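D-alanine--D-alanine ligase (Coxiella burnetii, PDB 3TQT) catalyses the ATP-dependent joining of two D-alanine molecules into D-alanyl-D-alanine, a step of peptidoglycan biosynthesis in bacterial cell wall formation. Local coordinates at residues Arg228-Ala233 with Lys281-Ile286; Val302-Thr307 with Val312-Ile317. All coordinates share one frame; numbering follows the deposited sequence.

Interaction 1. Residues Arg228-Ala233 with Lys281-Ile286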
ATOM      1  N   ARG A 228     -23.501  18.448   8.432  1.00 29.34           N
ATOM      2  CA  ARG A 228     -22.295  19.224   8.610  1.00 30.92           C
ATOM      3  C   ARG A 228     -21.071  18.360   8.349  1.00 28.34           C
ATOM      4  O   ARG A 228     -21.069  17.161   8.634  1.00 29.36           O
ATOM      5  CB  ARG A 228     -22.252  19.808  10.021  1.00 26.05           C
ATOM      6  CG  ARG A 228     -23.432  20.709  10.326  1.00 36.90           C
ATOM      7  CD  ARG A 228     -23.057  21.733  11.365  1.00 47.36           C
ATOM      8  NE  ARG A 228     -23.268  21.256  12.720  1.00 53.33           N
ATOM      9  CZ  ARG A 228     -22.772  21.856  13.799  1.00 53.94           C
ATOM     10  NH1 ARG A 228     -22.012  22.940  13.670  1.00 42.99           N
ATOM     11  NH2 ARG A 228     -23.023  21.363  15.002  1.00 60.45           N
ATOM     12  N   GLU A 229     -20.036  18.976   7.787  1.00 24.02           N
ATOM     13  CA  GLU A 229     -18.775  18.282   7.562  1.00 24.95           C
ATOM     14  C   GLU A 229     -17.884  18.521   8.762  1.00 30.04           C
ATOM     15  O   GLU A 229     -17.349  19.614   8.944  1.00 28.71           O
ATOM     16  CB  GLU A 229     -18.107  18.773   6.283  1.00 27.18           C
ATOM     17  CG  GLU A 229     -19.012  18.657   5.070  1.00 37.59           C
ATOM     18  CD  GLU A 229     -18.235  18.425   3.803  1.00 46.65           C
ATOM     19  OE1 GLU A 229     -17.198  17.731   3.863  1.00 50.05           O
ATOM     20  OE2 GLU A 229     -18.658  18.940   2.752  1.00 54.00           O
ATOM     21  N   ILE A 230     -17.756  17.484   9.585  1.00 21.98           N
ATOM     22  CA  ILE A 230     -17.036  17.562  10.846  1.00 22.28           C
ATOM     23  C   ILE A 230     -15.737  16.785  10.689  1.00 25.46           C
ATOM     24  O   ILE A 230     -15.700  15.748  10.015  1.00 27.49           O
ATOM     25  CB  ILE A 230     -17.876  16.965  11.980  1.00 27.31           C
ATOM     26  CG1 ILE A 230     -19.228  17.694  12.077  1.00 26.09           C
ATOM     27  CG2 ILE A 230     -17.109  17.004  13.307  1.00 26.79           C
ATOM     28  CD1 ILE A 230     -19.109  19.183  12.299  1.00 27.73           C
ATOM     29  N   GLU A 231     -14.662  17.303  11.266  1.00 21.03           N
ATOM     30  CA  GLU A 231     -13.378  16.638  11.152  1.00 19.15           C
ATOM     31  C   GLU A 231     -12.815  16.384  12.534  1.00 23.84           C
ATOM     32  O   GLU A 231     -13.172  17.060  13.495  1.00 23.42           O
ATOM     33  CB  GLU A 231     -12.413  17.485  10.336  1.00 21.68           C
ATOM     34  CG  GLU A 231     -12.953  17.863   8.975  1.00 28.16           C
ATOM     35  CD  GLU A 231     -11.939  18.628   8.164  1.00 29.47           C
ATOM     36  OE1 GLU A 231     -10.974  19.140   8.768  1.00 30.30           O
ATOM     37  OE2 GLU A 231     -12.095  18.695   6.930  1.00 30.99           O
ATOM     38  N   CYS A 232     -11.945  15.388  12.627  1.00 19.10           N
ATOM     39  CA  CYS A 232     -11.334  15.041  13.895  1.00 19.35           C
ATOM     40  C   CYS A 232      -9.915  14.566  13.632  1.00 23.35           C
ATOM     41  O   CYS A 232      -9.682  13.715  12.773  1.00 22.23           O
ATOM     42  CB  CYS A 232     -12.155  13.956  14.594  1.00 20.23           C
ATOM     43  SG  CYS A 232     -11.550  13.498  16.225  1.00 27.09           S
ATOM     44  N   ALA A 233      -8.969  15.144  14.358  1.00 22.28           N
ATOM     45  CA  ALA A 233      -7.569  14.804  14.190  1.00 22.68           C
ATOM     46  C   ALA A 233      -7.242  13.679  15.150  1.00 25.67           C
ATOM     47  O   ALA A 233      -7.526  13.771  16.340  1.00 23.59           O
ATOM     48  CB  ALA A 233      -6.695  16.005  14.471  1.00 22.94           C
ATOM     49  N   LYS A 281     -18.510  13.014  21.527  1.00 32.53           N
ATOM     50  CA  LYS A 281     -17.945  11.751  21.979  1.00 37.24           C
ATOM     51  C   LYS A 281     -17.954  10.697  20.878  1.00 35.94           C
ATOM     52  O   LYS A 281     -17.011   9.920  20.752  1.00 31.29           O
ATOM     53  CB  LYS A 281     -18.700  11.227  23.204  1.00 43.49           C
ATOM     54  CG  LYS A 281     -18.517  12.068  24.463  1.00 59.52           C
ATOM     55  CD  LYS A 281     -17.049  12.199  24.843  1.00 65.09           C
ATOM     56  CE  LYS A 281     -16.887  12.937  26.168  1.00 70.87           C
ATOM     57  NZ  LYS A 281     -15.461  13.002  26.613  1.00 71.48           N
ATOM     58  N   GLN A 282     -19.023  10.663  20.089  1.00 31.25           N
ATOM     59  CA  GLN A 282     -19.128   9.679  19.015  1.00 29.28           C
ATOM     60  C   GLN A 282     -18.084   9.960  17.951  1.00 27.26           C
ATOM     61  O   GLN A 282     -17.353   9.066  17.527  1.00 30.30           O
ATOM     62  CB  GLN A 282     -20.507   9.711  18.378  1.00 36.85           C
ATOM     63  CG  GLN A 282     -21.581   9.019  19.166  1.00 43.42           C
ATOM     64  CD  GLN A 282     -22.913   9.119  18.460  1.00 41.92           C
ATOM     65  OE1 GLN A 282     -23.088   8.592  17.360  1.00 40.39           O
ATOM     66  NE2 GLN A 282     -23.854   9.825  19.073  1.00 43.42           N
ATOM     67  N   ILE A 283     -18.027  11.211  17.514  1.00 26.37           N
ATOM     68  CA  ILE A 283     -17.033  11.621  16.537  1.00 28.25           C
ATOM     69  C   ILE A 283     -15.636  11.186  16.985  1.00 30.43           C
ATOM     70  O   ILE A 283     -14.880  10.583  16.229  1.00 23.39           O
ATOM     71  CB  ILE A 283     -17.091  13.136  16.320  1.00 29.85           C
ATOM     72  CG1 ILE A 283     -18.418  13.499  15.632  1.00 30.43           C
ATOM     73  CG2 ILE A 283     -15.888  13.594  15.499  1.00 27.74           C
ATOM     74  CD1 ILE A 283     -18.693  14.974  15.547  1.00 36.19           C
ATOM     75  N   GLN A 284     -15.297  11.480  18.230  1.00 27.02           N
ATOM     76  CA  GLN A 284     -13.975  11.142  18.723  1.00 29.59           C
ATOM     77  C   GLN A 284     -13.763   9.630  18.761  1.00 26.77           C
ATOM     78  O   GLN A 284     -12.716   9.137  18.336  1.00 25.96           O
ATOM     79  CB  GLN A 284     -13.727  11.795  20.084  1.00 28.80           C
ATOM     80  CG  GLN A 284     -13.528  13.303  19.976  1.00 33.66           C
ATOM     81  CD  GLN A 284     -13.512  13.994  21.320  1.00 38.88           C
ATOM     82  OE1 GLN A 284     -14.327  13.701  22.191  1.00 35.73           O
ATOM     83  NE2 GLN A 284     -12.576  14.913  21.498  1.00 38.26           N
ATOM     84  N   GLN A 285     -14.762   8.885  19.229  1.00 25.47           N
ATOM     85  CA  GLN A 285     -14.567   7.448  19.364  1.00 26.56           C
ATOM     86  C   GLN A 285     -14.487   6.755  18.016  1.00 23.67           C
ATOM     87  O   GLN A 285     -13.672   5.852  17.825  1.00 28.93           O
ATOM     88  CB  GLN A 285     -15.650   6.793  20.210  1.00 25.49           C
ATOM     89  CG  GLN A 285     -15.340   5.324  20.497  1.00 37.16           C
ATOM     90  CD  GLN A 285     -14.076   5.140  21.333  1.00 40.27           C
ATOM     91  OE1 GLN A 285     -14.042   5.520  22.501  1.00 39.90           O
ATOM     92  NE2 GLN A 285     -13.028   4.561  20.732  1.00 35.71           N
ATOM     93  N   ILE A 286     -15.330   7.180  17.087  1.00 23.55           N
ATOM     94  CA  ILE A 286     -15.349   6.587  15.758  1.00 21.23           C
ATOM     95  C   ILE A 286     -14.072   6.954  15.018  1.00 21.28           C
ATOM     96  O   ILE A 286     -13.504   6.131  14.303  1.00 22.20           O
ATOM     97  CB  ILE A 286     -16.578   7.044  14.946  1.00 24.41           C
ATOM     98  CG1 ILE A 286     -17.860   6.528  15.611  1.00 30.69           C
ATOM     99  CG2 ILE A 286     -16.500   6.515  13.519  1.00 20.49           C
ATOM    100  CD1 ILE A 286     -19.115   6.985  14.923  1.00 33.54           C
TER
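Gln284 keeps the polar end of its side chain off the strand it touches: NE2 donates to the backbone oxygen of Ser243 on the neighbouring strand 241-249, while the carbon part of the residue lies against Cys232. Both Gln284 CA and Gln284 CG are 4.2 Å from Cys232 SG, so the sulfur rests beside the base of the glutamine rather than at its amide. With SG anti to the backbone N (chi1 -177°), Cys232 reaches toward the helix; its CB meets Ile283 CG2 at 3.9 Å. Ile283 gives the helix its largest share of the contact. Its two branches divide the work, CG2 going to Cys232 and the extended CG1-CD1 arm running to Ile230, where CD1 presses on Ile230 CG2 at 3.4 Å, closer than usual van der Waals contact. The two isoleucine side chains cross at about a right angle. In this ATP-grasp domain helix 277-293 packs on one face of a five-stranded antiparallel sheet, with strand 228-236 in its middle; the segment axes approach to 8.7 Å at a crossing angle of -52°. Ile230 is also covered by Val306 and Pro245 of the flanking strands, and Ile283 by Phe304. Glu231, between the two strand residues that meet the helix, points away from it and packs by Asp303, a predicted magnesium ligand; residues 228-231 themselves fall within the predicted ATP-binding region.

Interaction 2. Residues Val302-Thr307 with Val312-Ile317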
ATOM      1  N   VAL A 302      -9.807  12.296  10.227  1.00 20.28           N
ATOM      2  CA  VAL A 302     -11.023  11.590   9.839  1.00 22.40           C
ATOM      3  C   VAL A 302     -12.115  12.601   9.577  1.00 18.77           C
ATOM      4  O   VAL A 302     -12.428  13.428  10.448  1.00 19.98           O
ATOM      5  CB  VAL A 302     -11.506  10.640  10.941  1.00 20.06           C
ATOM      6  CG1 VAL A 302     -12.675   9.804  10.428  1.00 17.04           C
ATOM      7  CG2 VAL A 302     -10.366   9.750  11.413  1.00 22.72           C
ATOM      8  N   ASP A 303     -12.675  12.543   8.370  1.00 19.60           N
ATOM      9  CA  ASP A 303     -13.699  13.482   7.933  1.00 24.66           C
ATOM     10  C   ASP A 303     -15.041  12.785   7.961  1.00 18.17           C
ATOM     11  O   ASP A 303     -15.188  11.680   7.439  1.00 19.98           O
ATOM     12  CB  ASP A 303     -13.405  14.001   6.527  1.00 23.30           C
ATOM     13  CG  ASP A 303     -12.089  14.772   6.450  1.00 28.16           C
ATOM     14  OD1 ASP A 303     -11.492  15.082   7.508  1.00 23.98           O
ATOM     15  OD2 ASP A 303     -11.654  15.066   5.320  1.00 23.21           O
ATOM     16  N   PHE A 304     -16.000  13.440   8.598  1.00 21.95           N
ATOM     17  CA  PHE A 304     -17.323  12.887   8.804  1.00 22.30           C
ATOM     18  C   PHE A 304     -18.384  13.769   8.174  1.00 26.03           C
ATOM     19  O   PHE A 304     -18.160  14.957   7.916  1.00 24.41           O
ATOM     20  CB  PHE A 304     -17.663  12.891  10.287  1.00 22.77           C
ATOM     21  CG  PHE A 304     -16.772  12.052  11.146  1.00 26.22           C
ATOM     22  CD1 PHE A 304     -17.181  10.805  11.574  1.00 24.54           C
ATOM     23  CD2 PHE A 304     -15.565  12.543  11.600  1.00 24.16           C
ATOM     24  CE1 PHE A 304     -16.375  10.049  12.396  1.00 23.38           C
ATOM     25  CE2 PHE A 304     -14.754  11.794  12.423  1.00 24.38           C
ATOM     26  CZ  PHE A 304     -15.155  10.554  12.828  1.00 21.19           C
ATOM     27  N   PHE A 305     -19.561  13.185   7.979  1.00 22.68           N
ATOM     28  CA  PHE A 305     -20.797  13.960   7.894  1.00 20.64           C
ATOM     29  C   PHE A 305     -21.561  13.708   9.183  1.00 25.52           C
ATOM     30  O   PHE A 305     -21.592  12.584   9.690  1.00 24.09           O
ATOM     31  CB  PHE A 305     -21.636  13.539   6.686  1.00 24.66           C
ATOM     32  CG  PHE A 305     -21.228  14.216   5.416  1.00 25.15           C
ATOM     33  CD1 PHE A 305     -21.770  15.439   5.066  1.00 31.10           C
ATOM     34  CD2 PHE A 305     -20.283  13.644   4.585  1.00 32.62           C
ATOM     35  CE1 PHE A 305     -21.387  16.073   3.897  1.00 34.02           C
ATOM     36  CE2 PHE A 305     -19.897  14.268   3.415  1.00 35.94           C
ATOM     37  CZ  PHE A 305     -20.448  15.486   3.074  1.00 39.41           C
ATOM     38  N   VAL A 306     -22.139  14.763   9.743  1.00 27.83           N
ATOM     39  CA  VAL A 306     -23.094  14.600  10.827  1.00 27.00           C
ATOM     40  C   VAL A 306     -24.438  15.080  10.306  1.00 27.41           C
ATOM     41  O   VAL A 306     -24.593  16.249   9.959  1.00 26.49           O
ATOM     42  CB  VAL A 306     -22.707  15.401  12.069  1.00 28.57           C
ATOM     43  CG1 VAL A 306     -23.803  15.290  13.127  1.00 31.77           C
ATOM     44  CG2 VAL A 306     -21.389  14.909  12.608  1.00 29.97           C
ATOM     45  N   THR A 307     -25.396  14.163  10.227  1.00 27.93           N
ATOM     46  CA  THR A 307     -26.688  14.464   9.636  1.00 31.42           C
ATOM     47  C   THR A 307     -27.524  15.323  10.581  1.00 29.80           C
ATOM     48  O   THR A 307     -27.220  15.452  11.776  1.00 29.52           O
ATOM     49  CB  THR A 307     -27.481  13.174   9.304  1.00 32.24           C
ATOM     50  OG1 THR A 307     -27.884  12.539  10.520  1.00 31.86           O
ATOM     51  CG2 THR A 307     -26.626  12.210   8.497  1.00 31.05           C
ATOM     52  N   VAL A 312     -23.677  10.129  12.859  1.00 27.37           N
ATOM     53  CA  VAL A 312     -22.273  10.373  12.562  1.00 23.93           C
ATOM     54  C   VAL A 312     -21.756   9.357  11.549  1.00 22.28           C
ATOM     55  O   VAL A 312     -21.784   8.150  11.790  1.00 24.97           O
ATOM     56  CB  VAL A 312     -21.441  10.338  13.851  1.00 20.92           C
ATOM     57  CG1 VAL A 312     -19.974  10.669  13.561  1.00 26.99           C
ATOM     58  CG2 VAL A 312     -22.023  11.313  14.864  1.00 25.49           C
ATOM     59  N   LEU A 313     -21.281   9.866  10.419  1.00 26.22           N
ATOM     60  CA  LEU A 313     -20.897   9.044   9.283  1.00 22.07           C
ATOM     61  C   LEU A 313     -19.498   9.393   8.816  1.00 21.69           C
ATOM     62  O   LEU A 313     -19.205  10.556   8.513  1.00 23.97           O
ATOM     63  CB  LEU A 313     -21.858   9.271   8.121  1.00 23.12           C
ATOM     64  CG  LEU A 313     -23.328   8.987   8.405  1.00 23.48           C
ATOM     65  CD1 LEU A 313     -24.189   9.384   7.193  1.00 26.75           C
ATOM     66  CD2 LEU A 313     -23.508   7.508   8.768  1.00 29.06           C
ATOM     67  N   VAL A 314     -18.638   8.387   8.743  1.00 19.82           N
ATOM     68  CA  VAL A 314     -17.304   8.625   8.225  1.00 21.53           C
ATOM     69  C   VAL A 314     -17.418   8.804   6.721  1.00 23.82           C
ATOM     70  O   VAL A 314     -18.108   8.039   6.049  1.00 24.69           O
ATOM     71  CB  VAL A 314     -16.330   7.469   8.543  1.00 22.83           C
ATOM     72  CG1 VAL A 314     -14.989   7.743   7.899  1.00 18.66           C
ATOM     73  CG2 VAL A 314     -16.173   7.296  10.051  1.00 20.86           C
ATOM     74  N   ASN A 315     -16.764   9.829   6.191  1.00 21.45           N
ATOM     75  CA  ASN A 315     -16.658   9.946   4.742  1.00 20.91           C
ATOM     76  C   ASN A 315     -15.272   9.602   4.218  1.00 20.05           C
ATOM     77  O   ASN A 315     -15.133   9.029   3.140  1.00 23.14           O
ATOM     78  CB  ASN A 315     -17.016  11.346   4.272  1.00 24.76           C
ATOM     79  CG  ASN A 315     -17.402  11.375   2.803  1.00 36.03           C
ATOM     80  OD1 ASN A 315     -18.105  10.478   2.317  1.00 34.24           O
ATOM     81  ND2 ASN A 315     -16.936  12.390   2.085  1.00 37.24           N
ATOM     82  N   GLU A 316     -14.242   9.970   4.976  1.00 17.73           N
ATOM     83  CA  GLU A 316     -12.885   9.852   4.468  1.00 20.34           C
ATOM     84  C   GLU A 316     -11.880   9.846   5.619  1.00 19.29           C
ATOM     85  O   GLU A 316     -12.134  10.418   6.674  1.00 19.17           O
ATOM     86  CB  GLU A 316     -12.580  11.013   3.503  1.00 25.08           C
ATOM     87  CG  GLU A 316     -11.176  11.002   2.918  1.00 37.16           C
ATOM     88  CD  GLU A 316     -10.991  12.023   1.794  1.00 37.67           C
ATOM     89  OE1 GLU A 316     -11.836  12.928   1.657  1.00 35.84           O
ATOM     90  OE2 GLU A 316      -9.999  11.911   1.041  1.00 40.00           O
ATOM     91  N   ILE A 317     -10.759   9.163   5.409  1.00 14.77           N
ATOM     92  CA  ILE A 317      -9.605   9.255   6.316  1.00 14.57           C
ATOM     93  C   ILE A 317      -8.416   9.766   5.521  1.00 17.56           C
ATOM     94  O   ILE A 317      -8.038   9.171   4.517  1.00 22.22           O
ATOM     95  CB  ILE A 317      -9.249   7.875   6.917  1.00 13.72           C
ATOM     96  CG1 ILE A 317     -10.504   7.270   7.567  1.00 14.74           C
ATOM     97  CG2 ILE A 317      -8.068   8.008   7.935  1.00 14.99           C
ATOM     98  CD1 ILE A 317     -10.313   5.873   8.108  1.00 21.13           C
TER
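Phe305 and Leu313 face each other as an antiparallel hydrogen-bonded pair, and their backbones are tied twice, Phe305 N to Leu313 O at 2.7 Å and Leu313 N to Phe305 O at 2.8 Å. Their side chains rise from the same face of the sheet but lean to different neighbours. Phe305 lies alongside Asn315, pointing the same way, and its ring presents an edge atom, CE2, to Asn315 ND2 at 3.8 Å; ring and amide planes stand 76° apart. Leu313 instead sends CD1 to Thr307 CG2, 4.0 Å away near the turn. On the other face Val312, whose CG1 is anti to the backbone N (chi1 -177°), reaches Phe304 CD1 with that methyl at 3.4 Å, and Val314 CG2 follows along the same ring at CE1. The hairpin of strands 298-306 and 312-318 carries a classic beta bulge: Asn315 and Glu316 both face Asp303, whose carbonyl oxygen accepts from Asn315 N at 2.7 Å and, from a donor tilted out of the carbonyl plane, from Glu316 N at 3.1 Å. Within the bulge Asp303 and Glu316 send their side chains to the same face, bringing Asp303 OD2 to 4.2 Å from Glu316 OE1. The pair would probably suit a shared cation, consistent with both being predicted ligands of the first magnesium, Glu316 also of the second; Asp303 OD1 forms a salt bridge with Arg301.

Overall arrangement
Interactions 1 and 2 lie in series along the chain, helix 277-293 leading into strand 298-306, and their centres are only 7 Å apart. Both reach the same antiparallel sheet of the ATP-grasp domain, where strands 228-236 and 298-306 are neighbours: Ile230 O lies 2.7 Å from Phe304 N, a probable hydrogen bond. Phe304 also joins them on the helix side, its CZ packing 3.4 Å from Ile283 O. The helix-covered face is largely apolar, with Ile230, Cys232, Val302 and Val306. The other places carboxylates at the probable metal site: predicted magnesium ligands Asp303 and Glu316 lie beside Glu231, last residue of the predicted ATP-binding range, on a face that also bears Phe305 and Leu313.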